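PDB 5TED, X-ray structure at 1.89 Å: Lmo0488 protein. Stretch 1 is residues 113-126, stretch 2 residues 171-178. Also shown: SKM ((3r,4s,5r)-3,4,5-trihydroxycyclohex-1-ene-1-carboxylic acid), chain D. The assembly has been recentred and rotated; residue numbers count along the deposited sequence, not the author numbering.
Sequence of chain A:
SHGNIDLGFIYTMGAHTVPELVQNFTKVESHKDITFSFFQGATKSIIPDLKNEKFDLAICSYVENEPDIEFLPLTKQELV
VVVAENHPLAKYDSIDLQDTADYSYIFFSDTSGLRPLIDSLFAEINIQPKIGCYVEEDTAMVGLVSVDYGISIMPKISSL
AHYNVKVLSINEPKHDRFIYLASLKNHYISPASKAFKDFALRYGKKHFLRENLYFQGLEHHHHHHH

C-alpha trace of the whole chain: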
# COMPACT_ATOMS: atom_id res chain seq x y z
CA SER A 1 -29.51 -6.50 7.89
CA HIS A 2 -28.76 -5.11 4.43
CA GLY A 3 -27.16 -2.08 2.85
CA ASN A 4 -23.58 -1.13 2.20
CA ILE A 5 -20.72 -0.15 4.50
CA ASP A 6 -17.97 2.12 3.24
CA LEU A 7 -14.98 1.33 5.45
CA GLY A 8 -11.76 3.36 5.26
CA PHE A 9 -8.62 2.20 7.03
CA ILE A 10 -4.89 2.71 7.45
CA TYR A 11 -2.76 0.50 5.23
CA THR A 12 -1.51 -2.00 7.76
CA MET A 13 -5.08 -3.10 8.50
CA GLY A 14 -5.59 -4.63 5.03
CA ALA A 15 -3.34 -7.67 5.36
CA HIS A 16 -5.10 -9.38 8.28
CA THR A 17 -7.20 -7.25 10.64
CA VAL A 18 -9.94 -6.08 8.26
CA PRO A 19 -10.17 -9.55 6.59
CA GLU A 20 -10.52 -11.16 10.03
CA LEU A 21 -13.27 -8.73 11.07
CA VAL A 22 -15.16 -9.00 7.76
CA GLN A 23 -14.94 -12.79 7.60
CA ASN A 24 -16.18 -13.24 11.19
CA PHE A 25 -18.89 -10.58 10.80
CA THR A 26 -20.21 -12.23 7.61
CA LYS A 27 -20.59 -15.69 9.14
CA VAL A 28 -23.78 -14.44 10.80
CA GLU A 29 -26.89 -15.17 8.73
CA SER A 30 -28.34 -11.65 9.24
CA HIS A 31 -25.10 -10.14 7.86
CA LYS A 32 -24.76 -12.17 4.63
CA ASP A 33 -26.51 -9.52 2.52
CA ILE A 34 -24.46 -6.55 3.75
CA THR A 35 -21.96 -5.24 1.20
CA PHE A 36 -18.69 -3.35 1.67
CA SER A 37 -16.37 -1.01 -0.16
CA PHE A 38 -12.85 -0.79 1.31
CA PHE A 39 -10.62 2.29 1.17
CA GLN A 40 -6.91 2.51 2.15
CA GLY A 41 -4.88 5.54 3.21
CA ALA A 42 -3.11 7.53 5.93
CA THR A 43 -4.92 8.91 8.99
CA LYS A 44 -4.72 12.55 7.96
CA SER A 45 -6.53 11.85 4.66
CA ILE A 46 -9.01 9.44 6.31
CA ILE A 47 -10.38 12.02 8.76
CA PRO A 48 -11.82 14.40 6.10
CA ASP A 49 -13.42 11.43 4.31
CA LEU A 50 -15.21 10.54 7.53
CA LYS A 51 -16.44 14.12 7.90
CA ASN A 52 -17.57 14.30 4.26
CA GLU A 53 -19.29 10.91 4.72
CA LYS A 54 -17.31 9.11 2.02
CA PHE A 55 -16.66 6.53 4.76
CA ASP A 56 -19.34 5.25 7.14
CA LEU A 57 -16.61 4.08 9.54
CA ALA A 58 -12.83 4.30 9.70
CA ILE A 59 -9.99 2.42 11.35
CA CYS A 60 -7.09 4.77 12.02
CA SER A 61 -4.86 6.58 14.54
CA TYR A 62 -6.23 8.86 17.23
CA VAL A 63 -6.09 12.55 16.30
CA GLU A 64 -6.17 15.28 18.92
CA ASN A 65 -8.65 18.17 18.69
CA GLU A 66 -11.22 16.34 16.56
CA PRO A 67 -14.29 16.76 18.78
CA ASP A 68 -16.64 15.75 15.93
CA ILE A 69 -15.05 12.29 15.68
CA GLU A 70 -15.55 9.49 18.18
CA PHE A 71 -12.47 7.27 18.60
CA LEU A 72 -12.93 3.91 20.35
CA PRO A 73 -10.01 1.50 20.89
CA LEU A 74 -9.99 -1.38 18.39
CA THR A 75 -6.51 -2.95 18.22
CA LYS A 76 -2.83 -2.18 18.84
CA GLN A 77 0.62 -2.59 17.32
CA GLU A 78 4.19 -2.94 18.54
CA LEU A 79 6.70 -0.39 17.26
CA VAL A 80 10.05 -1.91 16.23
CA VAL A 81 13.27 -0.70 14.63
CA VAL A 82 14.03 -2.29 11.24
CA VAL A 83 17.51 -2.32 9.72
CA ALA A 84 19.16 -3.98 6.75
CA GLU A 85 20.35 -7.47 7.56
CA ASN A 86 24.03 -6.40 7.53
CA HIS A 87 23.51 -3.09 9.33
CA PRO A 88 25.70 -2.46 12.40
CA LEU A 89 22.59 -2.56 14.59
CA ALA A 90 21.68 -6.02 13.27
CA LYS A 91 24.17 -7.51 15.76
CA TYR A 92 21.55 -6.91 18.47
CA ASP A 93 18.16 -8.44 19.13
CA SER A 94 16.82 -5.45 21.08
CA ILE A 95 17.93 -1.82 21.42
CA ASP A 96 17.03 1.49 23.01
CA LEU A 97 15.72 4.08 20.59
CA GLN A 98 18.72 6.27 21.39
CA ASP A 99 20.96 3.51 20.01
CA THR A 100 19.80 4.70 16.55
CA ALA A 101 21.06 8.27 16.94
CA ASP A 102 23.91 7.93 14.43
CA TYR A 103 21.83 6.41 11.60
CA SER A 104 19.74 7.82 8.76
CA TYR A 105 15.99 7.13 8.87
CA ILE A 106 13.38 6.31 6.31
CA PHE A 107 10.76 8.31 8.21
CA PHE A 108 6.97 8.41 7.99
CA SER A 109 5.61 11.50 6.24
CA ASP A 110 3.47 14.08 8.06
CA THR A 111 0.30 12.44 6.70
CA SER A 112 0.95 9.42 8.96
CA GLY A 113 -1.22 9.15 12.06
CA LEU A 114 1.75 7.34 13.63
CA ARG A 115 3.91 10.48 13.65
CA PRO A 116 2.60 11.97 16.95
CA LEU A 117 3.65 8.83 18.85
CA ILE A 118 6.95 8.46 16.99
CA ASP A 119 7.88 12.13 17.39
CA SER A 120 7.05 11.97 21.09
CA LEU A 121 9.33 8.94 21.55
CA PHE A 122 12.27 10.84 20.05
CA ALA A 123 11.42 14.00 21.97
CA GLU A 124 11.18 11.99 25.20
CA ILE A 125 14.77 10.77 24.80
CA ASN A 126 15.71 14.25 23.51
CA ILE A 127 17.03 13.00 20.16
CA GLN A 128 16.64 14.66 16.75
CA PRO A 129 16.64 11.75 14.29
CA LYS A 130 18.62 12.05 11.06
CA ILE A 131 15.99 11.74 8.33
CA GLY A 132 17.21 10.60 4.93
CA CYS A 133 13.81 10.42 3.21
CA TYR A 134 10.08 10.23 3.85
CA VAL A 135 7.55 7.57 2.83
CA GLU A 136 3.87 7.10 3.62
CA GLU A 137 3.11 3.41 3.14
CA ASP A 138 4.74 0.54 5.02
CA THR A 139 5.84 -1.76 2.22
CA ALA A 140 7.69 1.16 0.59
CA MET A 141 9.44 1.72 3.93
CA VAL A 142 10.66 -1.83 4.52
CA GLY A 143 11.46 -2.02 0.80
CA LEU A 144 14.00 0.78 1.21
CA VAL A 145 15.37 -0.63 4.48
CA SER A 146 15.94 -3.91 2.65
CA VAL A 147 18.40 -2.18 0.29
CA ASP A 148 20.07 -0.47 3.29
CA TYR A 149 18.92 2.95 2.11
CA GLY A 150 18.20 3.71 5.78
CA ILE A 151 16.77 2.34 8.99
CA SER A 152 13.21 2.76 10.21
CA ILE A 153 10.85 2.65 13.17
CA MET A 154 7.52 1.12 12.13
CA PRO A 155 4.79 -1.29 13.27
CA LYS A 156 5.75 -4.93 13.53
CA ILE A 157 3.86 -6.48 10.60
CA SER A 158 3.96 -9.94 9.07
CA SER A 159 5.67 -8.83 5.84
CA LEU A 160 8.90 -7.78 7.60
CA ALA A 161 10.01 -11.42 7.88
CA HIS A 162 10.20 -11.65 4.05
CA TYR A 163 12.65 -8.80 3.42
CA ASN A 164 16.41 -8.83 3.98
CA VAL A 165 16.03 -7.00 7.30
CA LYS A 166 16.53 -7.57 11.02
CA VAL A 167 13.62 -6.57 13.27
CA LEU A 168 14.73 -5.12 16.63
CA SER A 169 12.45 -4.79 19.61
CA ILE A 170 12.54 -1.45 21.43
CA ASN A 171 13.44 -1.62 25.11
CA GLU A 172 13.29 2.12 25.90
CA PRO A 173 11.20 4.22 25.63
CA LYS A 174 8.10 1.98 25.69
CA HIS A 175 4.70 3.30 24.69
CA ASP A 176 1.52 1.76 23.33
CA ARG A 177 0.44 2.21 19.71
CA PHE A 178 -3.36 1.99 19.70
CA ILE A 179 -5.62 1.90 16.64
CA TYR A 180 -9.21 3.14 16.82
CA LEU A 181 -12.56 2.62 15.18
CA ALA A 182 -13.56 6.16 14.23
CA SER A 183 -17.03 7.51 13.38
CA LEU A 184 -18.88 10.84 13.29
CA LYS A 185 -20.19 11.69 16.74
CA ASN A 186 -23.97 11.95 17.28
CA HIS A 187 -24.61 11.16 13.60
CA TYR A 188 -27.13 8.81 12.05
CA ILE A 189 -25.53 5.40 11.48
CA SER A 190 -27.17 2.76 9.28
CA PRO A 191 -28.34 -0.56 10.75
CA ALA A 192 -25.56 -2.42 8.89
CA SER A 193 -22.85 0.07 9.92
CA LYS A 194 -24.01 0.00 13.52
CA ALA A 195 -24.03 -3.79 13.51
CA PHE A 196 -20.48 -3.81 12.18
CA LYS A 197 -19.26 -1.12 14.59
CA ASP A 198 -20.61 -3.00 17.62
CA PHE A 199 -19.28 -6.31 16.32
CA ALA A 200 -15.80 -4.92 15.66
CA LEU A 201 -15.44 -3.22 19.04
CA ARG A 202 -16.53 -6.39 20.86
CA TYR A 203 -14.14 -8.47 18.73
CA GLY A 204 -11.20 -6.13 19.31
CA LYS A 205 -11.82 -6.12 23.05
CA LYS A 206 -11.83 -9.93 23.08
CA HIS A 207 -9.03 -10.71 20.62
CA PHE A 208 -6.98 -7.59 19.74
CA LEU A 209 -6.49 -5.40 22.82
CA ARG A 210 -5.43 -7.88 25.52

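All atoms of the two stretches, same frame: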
# COMPACT_ATOMS: atom_id res chain seq x y z
N GLY A 113 -0.71 9.07 10.71
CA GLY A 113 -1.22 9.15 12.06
C GLY A 113 -0.30 8.54 13.11
O GLY A 113 -0.55 8.73 14.30
N LEU A 114 0.76 7.84 12.69
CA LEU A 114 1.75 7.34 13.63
C LEU A 114 2.73 8.42 14.08
O LEU A 114 3.43 8.23 15.09
CB LEU A 114 2.55 6.20 13.00
CG LEU A 114 2.38 4.79 13.53
CD1 LEU A 114 3.43 3.90 12.89
CD2 LEU A 114 2.48 4.76 15.05
N ARG A 115 2.83 9.55 13.36
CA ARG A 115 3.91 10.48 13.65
C ARG A 115 3.83 11.13 15.03
O ARG A 115 4.88 11.33 15.65
CB ARG A 115 3.99 11.56 12.57
CG ARG A 115 4.76 11.11 11.32
CD ARG A 115 6.26 11.01 11.57
NE ARG A 115 6.76 12.29 12.06
CZ ARG A 115 6.93 13.35 11.27
NH1 ARG A 115 6.64 13.27 9.98
NH2 ARG A 115 7.37 14.49 11.79
N PRO A 116 2.64 11.46 15.56
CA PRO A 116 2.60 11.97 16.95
C PRO A 116 3.29 11.06 17.95
O PRO A 116 4.12 11.53 18.74
CB PRO A 116 1.10 12.11 17.21
CG PRO A 116 0.53 12.44 15.87
CD PRO A 116 1.33 11.60 14.89
N LEU A 117 2.97 9.76 17.95
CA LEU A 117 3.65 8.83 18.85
C LEU A 117 5.15 8.77 18.57
O LEU A 117 5.97 8.88 19.50
CB LEU A 117 3.02 7.43 18.71
CG LEU A 117 3.69 6.29 19.48
CD1 LEU A 117 3.81 6.65 20.96
CD2 LEU A 117 2.94 4.98 19.32
N ILE A 118 5.53 8.58 17.31
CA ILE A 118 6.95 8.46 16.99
C ILE A 118 7.70 9.71 17.41
O ILE A 118 8.74 9.64 18.08
CB ILE A 118 7.14 8.15 15.49
CG1 ILE A 118 6.73 6.71 15.18
CG2 ILE A 118 8.59 8.43 15.07
CD1 ILE A 118 6.50 6.43 13.69
N ASP A 119 7.20 10.89 17.02
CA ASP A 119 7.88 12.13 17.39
C ASP A 119 7.99 12.26 18.91
O ASP A 119 9.01 12.76 19.43
CB ASP A 119 7.15 13.34 16.81
CG ASP A 119 7.24 13.41 15.29
OD1 ASP A 119 8.02 12.64 14.69
OD2 ASP A 119 6.50 14.22 14.69
N SER A 120 6.96 11.84 19.64
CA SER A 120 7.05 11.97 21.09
C SER A 120 8.10 11.04 21.67
O SER A 120 8.80 11.41 22.63
CB SER A 120 5.68 11.73 21.74
OG SER A 120 5.37 10.36 21.80
N LEU A 121 8.29 9.86 21.08
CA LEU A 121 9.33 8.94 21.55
C LEU A 121 10.71 9.56 21.39
O LEU A 121 11.56 9.44 22.29
CB LEU A 121 9.24 7.61 20.80
CG LEU A 121 7.95 6.80 20.97
CD1 LEU A 121 8.04 5.46 20.22
CD2 LEU A 121 7.71 6.57 22.44
N PHE A 122 10.97 10.20 20.25
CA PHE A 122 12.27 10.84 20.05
C PHE A 122 12.43 12.07 20.93
O PHE A 122 13.52 12.34 21.44
CB PHE A 122 12.47 11.22 18.57
CG PHE A 122 12.79 10.06 17.67
CD1 PHE A 122 14.01 9.41 17.76
CD2 PHE A 122 11.88 9.65 16.69
CE1 PHE A 122 14.31 8.33 16.92
CE2 PHE A 122 12.18 8.59 15.84
CZ PHE A 122 13.39 7.93 15.95
N ALA A 123 11.35 12.84 21.09
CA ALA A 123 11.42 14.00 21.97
C ALA A 123 11.64 13.57 23.42
O ALA A 123 12.36 14.23 24.17
CB ALA A 123 10.17 14.85 21.83
N GLU A 124 11.01 12.47 23.83
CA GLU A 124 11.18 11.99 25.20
C GLU A 124 12.64 11.72 25.52
O GLU A 124 13.12 12.06 26.61
CB GLU A 124 10.37 10.71 25.42
CG GLU A 124 10.56 10.09 26.79
CD GLU A 124 9.61 8.94 27.03
OE1 GLU A 124 8.65 8.78 26.25
OE2 GLU A 124 9.83 8.20 28.02
N ILE A 125 13.37 11.10 24.59
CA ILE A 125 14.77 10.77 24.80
C ILE A 125 15.64 11.90 24.26
O ILE A 125 16.86 11.76 24.13
CB ILE A 125 15.12 9.41 24.15
CG1 ILE A 125 14.81 9.42 22.65
CG2 ILE A 125 14.33 8.29 24.83
CD1 ILE A 125 15.41 8.25 21.88
N ASN A 126 15.01 13.03 23.94
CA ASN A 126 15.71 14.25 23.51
C ASN A 126 16.70 13.98 22.38
O ASN A 126 17.87 14.38 22.44
CB ASN A 126 16.40 14.92 24.71
CG ASN A 126 16.50 16.42 24.56
OD1 ASN A 126 15.52 17.14 24.74
ND2 ASN A 126 17.70 16.91 24.25
N ASN A 171 13.51 -1.55 23.66
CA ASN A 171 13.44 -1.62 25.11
C ASN A 171 12.94 -0.30 25.69
O ASN A 171 11.90 -0.25 26.34
CB ASN A 171 14.81 -1.99 25.69
CG ASN A 171 15.28 -3.36 25.22
OD1 ASN A 171 14.48 -4.30 25.12
ND2 ASN A 171 16.57 -3.49 24.94
N GLU A 172 13.66 0.79 25.42
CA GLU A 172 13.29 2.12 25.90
C GLU A 172 13.31 3.15 24.75
O GLU A 172 14.16 3.07 23.86
CB GLU A 172 14.26 2.55 27.01
CG GLU A 172 13.90 3.84 27.72
CD GLU A 172 12.88 3.64 28.82
OE1 GLU A 172 12.71 2.49 29.28
OE2 GLU A 172 12.25 4.64 29.24
N PRO A 173 12.36 4.10 24.74
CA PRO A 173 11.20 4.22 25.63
C PRO A 173 10.05 3.33 25.15
O PRO A 173 9.96 3.07 23.96
CB PRO A 173 10.83 5.70 25.52
CG PRO A 173 11.28 6.10 24.15
CD PRO A 173 12.45 5.23 23.79
N LYS A 174 9.20 2.85 26.05
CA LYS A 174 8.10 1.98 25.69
C LYS A 174 6.78 2.73 25.78
O LYS A 174 6.47 3.33 26.81
N HIS A 175 6.02 2.70 24.69
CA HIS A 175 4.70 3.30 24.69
C HIS A 175 3.79 2.55 23.73
O HIS A 175 4.23 2.00 22.72
CB HIS A 175 4.74 4.80 24.34
CG HIS A 175 5.33 5.67 25.42
ND1 HIS A 175 4.60 6.11 26.51
CD2 HIS A 175 6.58 6.17 25.59
CE1 HIS A 175 5.37 6.84 27.29
NE2 HIS A 175 6.58 6.90 26.75
N ASP A 176 2.50 2.54 24.06
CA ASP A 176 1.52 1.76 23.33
C ASP A 176 1.09 2.48 22.06
O ASP A 176 0.93 3.70 22.05
CB ASP A 176 0.31 1.48 24.22
CG ASP A 176 0.69 0.74 25.49
OD1 ASP A 176 0.94 -0.48 25.40
OD2 ASP A 176 0.77 1.39 26.56
N ARG A 177 0.98 1.72 20.98
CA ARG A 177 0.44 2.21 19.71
C ARG A 177 -0.96 1.62 19.60
O ARG A 177 -1.11 0.43 19.34
CB ARG A 177 1.33 1.77 18.53
CG ARG A 177 1.00 2.41 17.17
CD ARG A 177 -0.39 1.99 16.63
NE ARG A 177 -0.51 2.15 15.18
CZ ARG A 177 -0.93 3.25 14.56
NH1 ARG A 177 -1.29 4.32 15.26
NH2 ARG A 177 -1.02 3.27 13.23
N PHE A 178 -1.98 2.44 19.82
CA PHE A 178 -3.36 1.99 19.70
C PHE A 178 -3.93 2.42 18.35
O PHE A 178 -3.52 3.43 17.78
CB PHE A 178 -4.23 2.55 20.82
CG PHE A 178 -3.95 1.94 22.15
CD1 PHE A 178 -4.37 0.65 22.45
CD2 PHE A 178 -3.25 2.65 23.12
CE1 PHE A 178 -4.10 0.10 23.69
CE2 PHE A 178 -2.99 2.10 24.35
CZ PHE A 178 -3.41 0.83 24.64
O12 SKM D . 0.45 2.66 7.27
C8 SKM D . 1.36 3.70 7.61
C6 SKM D . 0.91 4.92 7.19
O7 SKM D . 1.83 5.96 7.54
C5 SKM D . -0.53 5.36 7.86
C4 SKM D . -0.55 5.23 9.32
C1 SKM D . -1.59 5.96 10.18
O2 SKM D . -2.20 6.95 9.69
O3 SKM D . -1.81 5.57 11.37
C10 SKM D . 0.52 4.26 10.02
C9 SKM D . 1.60 3.70 9.28
O11 SKM D . 1.78 2.40 9.69
O HOH W 1 9.41 5.36 29.04

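How do the two backbones lie against each other? Stretch 1 is mostly helix, running through Glu124, and stretch 2 is an extended segment that leads into a strand, which continues beyond Phe178. They pass in opposite senses: Leu117 CA lies 7.4 Å from Arg177 CA, and one turn further along the helix Leu121 CA lies 6.5 Å from Pro173 CA. The cis peptide bond before Pro173 sits at this closer end, where the CA-to-CB bond of Pro173 points toward the helix.

What fills the space between them? Mostly carbon. Leu114, Leu117, Leu121 and Ile125 recur at helical spacing. Leu117 CD2 packs 3.7 Å from Arg177 CB, and Leu121 CD2 reaches His175 CD2 at 3.4 Å. Pro173, compact and apolar, is buried against both Leu121 and Ile125, with Pro173 CD 3.7 Å from Ile125 CG2. Together the stretches bury 475 Å².

Where does polarity enter? At the exposed border, the extended side chain of Glu124 (chi1 and chi2 both t) accepts a hydrogen bond through OE1 from His175 NE2, 2.8 Å away and near the imidazole plane. Glu124 OE2 lies 4.5 Å from Glu172 OE2, an approach of like charges; a water donates to both oxygens, at 3.0 Å from Glu124 OE2 and 2.9 Å from Glu172 OE2, and so bridges them.

How does the contact meet the ligand? Arg177 serves both. The aliphatic Arg177 CG lies 3.5 Å from Leu114 CD2, and Leu114 CG covers one face of the guanidinium, leaving the edge free for polar partners: Arg177 NH2 donates to SKM O3 at 3.1 Å. From stretch 1, Gly113 N donates to SKM O2 at 2.8 Å. Glycine suits this place, since an ideal CB would clash with that same O2. Both stretches thus hold the ligand's carboxylate.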